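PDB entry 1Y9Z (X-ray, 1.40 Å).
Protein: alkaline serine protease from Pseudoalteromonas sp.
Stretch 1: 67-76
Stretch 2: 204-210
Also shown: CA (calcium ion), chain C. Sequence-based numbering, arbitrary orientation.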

ATOM      1  N   THR A  67       8.773   7.154  -1.971  1.00  8.70           N
ATOM      2  CA  THR A  67       8.131   8.133  -1.109  1.00  8.10           C
ATOM      3  C   THR A  67       6.838   7.551  -0.537  1.00  7.93           C
ATOM      4  O   THR A  67       6.486   7.814   0.613  1.00  8.97           O
ATOM      5  CB  THR A  67       7.857   9.435  -1.896  1.00  7.82           C
ATOM      6  OG1 THR A  67       9.110  10.038  -2.251  1.00  8.75           O
ATOM      7  CG2 THR A  67       7.048  10.419  -1.063  1.00  8.92           C
ATOM      8  N   HIS A  68       6.141   6.749  -1.336  1.00  6.98           N
ATOM      9  CA  HIS A  68       4.907   6.116  -0.886  1.00  7.99           C
ATOM     10  C   HIS A  68       5.273   5.099   0.203  1.00  8.06           C
ATOM     11  O   HIS A  68       4.662   5.061   1.271  1.00  8.69           O
ATOM     12  CB  HIS A  68       4.218   5.436  -2.073  1.00  8.66           C
ATOM     13  CG  HIS A  68       2.796   5.046  -1.809  1.00  8.02           C
ATOM     14  ND1 HIS A  68       2.451   3.913  -1.104  1.00  8.51           N
ATOM     15  CD2 HIS A  68       1.632   5.649  -2.151  1.00  8.44           C
ATOM     16  CE1 HIS A  68       1.133   3.835  -1.021  1.00  8.46           C
ATOM     17  NE2 HIS A  68       0.613   4.876  -1.648  1.00  7.89           N
ATOM     18  N   VAL A  69       6.292   4.291  -0.073  1.00  7.79           N
ATOM     19  CA  VAL A  69       6.775   3.292   0.875  1.00  8.70           C
ATOM     20  C   VAL A  69       7.208   3.971   2.182  1.00  8.05           C
ATOM     21  O   VAL A  69       6.846   3.524   3.273  1.00  8.03           O
ATOM     22  CB  VAL A  69       7.960   2.508   0.258  1.00  8.41           C
ATOM     23  CG1 VAL A  69       8.661   1.671   1.315  1.00  9.17           C
ATOM     24  CG2 VAL A  69       7.450   1.614  -0.869  1.00  8.98           C
ATOM     25  N   ALA A  70       7.964   5.060   2.065  1.00  8.10           N
ATOM     26  CA  ALA A  70       8.438   5.799   3.234  1.00  9.10           C
ATOM     27  C   ALA A  70       7.277   6.349   4.057  1.00  9.48           C
ATOM     28  O   ALA A  70       7.318   6.330   5.288  1.00  9.41           O
ATOM     29  CB  ALA A  70       9.354   6.937   2.796  1.00  9.39           C
ATOM     30  N   GLY A  71       6.244   6.842   3.376  1.00  8.99           N
ATOM     31  CA  GLY A  71       5.086   7.376   4.073  1.00  9.10           C
ATOM     32  C   GLY A  71       4.382   6.318   4.907  1.00  8.08           C
ATOM     33  O   GLY A  71       3.867   6.606   5.988  1.00  9.73           O
ATOM     34  N   THR A  72       4.347   5.085   4.412  1.00  7.88           N
ATOM     35  CA  THR A  72       3.700   4.010   5.157  1.00  8.58           C
ATOM     36  C   THR A  72       4.480   3.719   6.440  1.00  8.42           C
ATOM     37  O   THR A  72       3.898   3.401   7.480  1.00  9.04           O
ATOM     38  CB  THR A  72       3.602   2.734   4.298  1.00  7.80           C
ATOM     39  OG1 THR A  72       2.711   2.972   3.203  1.00  8.87           O
ATOM     40  CG2 THR A  72       3.080   1.566   5.125  1.00  8.69           C
ATOM     41  N   ILE A  73       5.799   3.849   6.359  1.00  9.06           N
ATOM     42  CA  ILE A  73       6.677   3.609   7.497  1.00  9.78           C
ATOM     43  C   ILE A  73       6.703   4.762   8.496  1.00 10.83           C
ATOM     44  O   ILE A  73       6.681   4.538   9.711  1.00 10.76           O
ATOM     45  CB  ILE A  73       8.133   3.362   7.026  1.00  9.11           C
ATOM     46  CG1 ILE A  73       8.211   2.041   6.260  1.00 10.02           C
ATOM     47  CG2 ILE A  73       9.084   3.350   8.219  1.00 10.00           C
ATOM     48  CD1 ILE A  73       9.519   1.835   5.521  1.00 10.87           C
ATOM     49  N   ALA A  74       6.735   5.995   7.995  1.00 10.15           N
ATOM     50  CA  ALA A  74       6.850   7.129   8.897  1.00 10.26           C
ATOM     51  C   ALA A  74       6.234   8.469   8.509  1.00 10.68           C
ATOM     52  O   ALA A  74       6.800   9.513   8.838  1.00  9.69           O
ATOM     53  CB  ALA A  74       8.325   7.334   9.236  1.00 12.28           C
ATOM     54  N   ALA A  75       5.101   8.473   7.814  1.00  9.26           N
ATOM     55  CA  ALA A  75       4.471   9.755   7.496  1.00  9.34           C
ATOM     56  C   ALA A  75       4.256  10.420   8.860  1.00  9.15           C
ATOM     57  O   ALA A  75       3.771   9.787   9.800  1.00 10.25           O
ATOM     58  CB  ALA A  75       3.144   9.548   6.783  1.00  8.21           C
ATOM     59  N   ILE A  76       4.621  11.693   8.960  1.00  8.93           N
ATOM     60  CA  ILE A  76       4.547  12.427  10.219  1.00  9.65           C
ATOM     61  C   ILE A  76       3.162  12.792  10.739  1.00  8.64           C
ATOM     62  O   ILE A  76       2.288  13.201   9.982  1.00  9.01           O
ATOM     63  CB  ILE A  76       5.392  13.707  10.113  1.00 10.05           C
ATOM     64  CG1 ILE A  76       6.839  13.331   9.784  1.00 12.54           C
ATOM     65  CG2 ILE A  76       5.337  14.495  11.418  1.00  9.49           C
ATOM     66  CD1 ILE A  76       7.726  14.514   9.478  1.00 14.44           C
TER
HETATM   67 CA    CA C 603       0.557  13.793   8.607  1.00  8.74          CA
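Stretch 2 (204-210) AILSTVT

Two side-chain hydroxyls of stretch 2 fasten it to the backbone of the helix that enters stretch 1 from earlier in the chain. Ser207 OG donates a hydrogen bond to His68 O at 2.7 Å, and Thr208 OG1 donates one to Thr67 O at 2.8 Å. Both carbonyls also accept hydrogen bonds within the helix, from Thr72 N to His68 O (3.2 Å) and from Gly71 N to Thr67 O (2.9 Å), so the hydroxyls add to the helical pattern without breaking it. A third, weak hydrogen bond runs the other way: His68 NE2 donates to Ile205 O at 3.0 Å, with an N-H...O angle of only 122°. One water extends the polar contact, its oxygen lying 2.9 Å from Thr72 OG1 and donating to Leu206 O at 2.8 Å.

Residues 205-208 form an extended strand, with Ser207 almost fully stretched (phi/psi -159/-180), and the chain continues as loop through Val209 and Thr210. Strand and helix run nearly perpendicular, at 98° between their N-to-C directions, and their axes approach to 6.0 Å. The backbones come nearest at His68 and Thr208, whose CA atoms are 4.9 Å apart. Ser207 points its CB toward the helix, whereas Leu206 and Val209 point theirs away.

Gly71 makes room for the two hydroxyls. Its CA lies 3.1 Å from Thr208 OG1 and 3.3 Å from Ser207 OG, and a CB in the ideal position would fall 2.0 Å and 2.3 Å from those same oxygens, a clash with each.

The CA-to-CB bond of His68 points sideways to stretch 2, but with chi1 in t the end of the side chain comes nearer to it. Ser207 CB sits over one ring face, 3.3 Å from the centroid and 8° off the normal, in a CH-pi contact. Near the ring plane, Val209 CG1 meets the edge at 3.8 Å from His68 CD2, and Ile205 O also lies at the edge. Ile205 CG2 adds a contact 4.0 Å from His68 CE1 and lies 4.1 Å from Thr72 OG1.

Farther out, the methyl of Thr67 packs on the chain leaving the strand: Thr67 CG2 is 3.7 Å from Val209 C and 3.9 Å from Thr210 N. Farther along stretch 1, Ala75 CB lies 4.3 Å from Thr208 CG2. The contact buries 420 Å² in all, counting both sides. The calcium ion takes no part in it directly; it is bound by Ile76 O at 2.3 Å and by six atoms from elsewhere in the structure.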

ATOM      1  N   ALA A 204      -5.257  -0.791  -2.131  1.00 10.62           N
ATOM      2  CA  ALA A 204      -5.808   0.528  -1.819  1.00 10.21           C
ATOM      3  C   ALA A 204      -5.117   1.123  -0.597  1.00 10.26           C
ATOM      4  O   ALA A 204      -5.757   1.405   0.421  1.00 11.34           O
ATOM      5  CB  ALA A 204      -7.317   0.424  -1.576  1.00 10.50           C
ATOM      6  N   ILE A 205      -3.805   1.312  -0.708  1.00 10.11           N
ATOM      7  CA  ILE A 205      -3.009   1.870   0.378  1.00  8.92           C
ATOM      8  C   ILE A 205      -2.708   3.347   0.124  1.00  9.31           C
ATOM      9  O   ILE A 205      -1.985   3.694  -0.810  1.00  8.70           O
ATOM     10  CB  ILE A 205      -1.668   1.103   0.538  1.00  8.26           C
ATOM     11  CG1 ILE A 205      -1.940  -0.395   0.749  1.00  9.91           C
ATOM     12  CG2 ILE A 205      -0.867   1.681   1.697  1.00  8.92           C
ATOM     13  CD1 ILE A 205      -2.890  -0.712   1.895  1.00  8.90           C
ATOM     14  N   LEU A 206      -3.276   4.211   0.958  1.00  8.71           N
ATOM     15  CA  LEU A 206      -3.063   5.646   0.835  1.00  9.48           C
ATOM     16  C   LEU A 206      -1.765   6.042   1.526  1.00  8.86           C
ATOM     17  O   LEU A 206      -1.511   5.643   2.664  1.00  9.04           O
ATOM     18  CB  LEU A 206      -4.227   6.406   1.475  1.00  9.63           C
ATOM     19  CG  LEU A 206      -4.120   7.934   1.507  1.00 10.06           C
ATOM     20  CD1 LEU A 206      -4.152   8.483   0.086  1.00 10.52           C
ATOM     21  CD2 LEU A 206      -5.270   8.504   2.330  1.00 11.28           C
ATOM     22  N   SER A 207      -0.936   6.820   0.839  1.00  8.48           N
ATOM     23  CA  SER A 207       0.313   7.279   1.427  1.00  7.73           C
ATOM     24  C   SER A 207       0.825   8.512   0.699  1.00  8.04           C
ATOM     25  O   SER A 207       0.202   9.003  -0.244  1.00  8.61           O
ATOM     26  CB  SER A 207       1.380   6.176   1.386  1.00  8.13           C
ATOM     27  OG  SER A 207       2.526   6.545   2.142  1.00  8.24           O
ATOM     28  N   THR A 208       1.964   9.008   1.163  1.00  8.52           N
ATOM     29  CA  THR A 208       2.623  10.169   0.586  1.00  9.11           C
ATOM     30  C   THR A 208       3.241   9.842  -0.772  1.00  9.35           C
ATOM     31  O   THR A 208       3.711   8.727  -1.000  1.00  9.52           O
ATOM     32  CB  THR A 208       3.769  10.634   1.495  1.00  8.62           C
ATOM     33  OG1 THR A 208       4.587   9.502   1.823  1.00  8.63           O
ATOM     34  CG2 THR A 208       3.234  11.241   2.783  1.00  9.83           C
ATOM     35  N   VAL A 209       3.215  10.810  -1.680  1.00  9.19           N
ATOM     36  CA  VAL A 209       3.863  10.653  -2.977  1.00  9.06           C
ATOM     37  C   VAL A 209       4.553  11.977  -3.271  1.00  8.81           C
ATOM     38  O   VAL A 209       4.268  12.985  -2.622  1.00  9.48           O
ATOM     39  CB  VAL A 209       2.874  10.327  -4.127  1.00  8.77           C
ATOM     40  CG1 VAL A 209       2.230   8.965  -3.893  1.00 10.38           C
ATOM     41  CG2 VAL A 209       1.831  11.421  -4.259  1.00  9.98           C
ATOM     42  N   THR A 210       5.475  11.972  -4.226  1.00  9.27           N
ATOM     43  CA  THR A 210       6.185  13.187  -4.600  1.00  9.67           C
ATOM     44  C   THR A 210       5.164  14.305  -4.784  1.00  9.85           C
ATOM     45  O   THR A 210       4.144  14.123  -5.452  1.00  9.71           O
ATOM     46  CB  THR A 210       6.965  12.964  -5.899  1.00  9.79           C
ATOM     47  OG1 THR A 210       7.866  11.866  -5.712  1.00 10.11           O
ATOM     48  CG2 THR A 210       7.756  14.212  -6.278  1.00 11.97           C
TER
HETATM   49  O   HOH W   1       0.306   4.256   4.220  1.00  9.08           O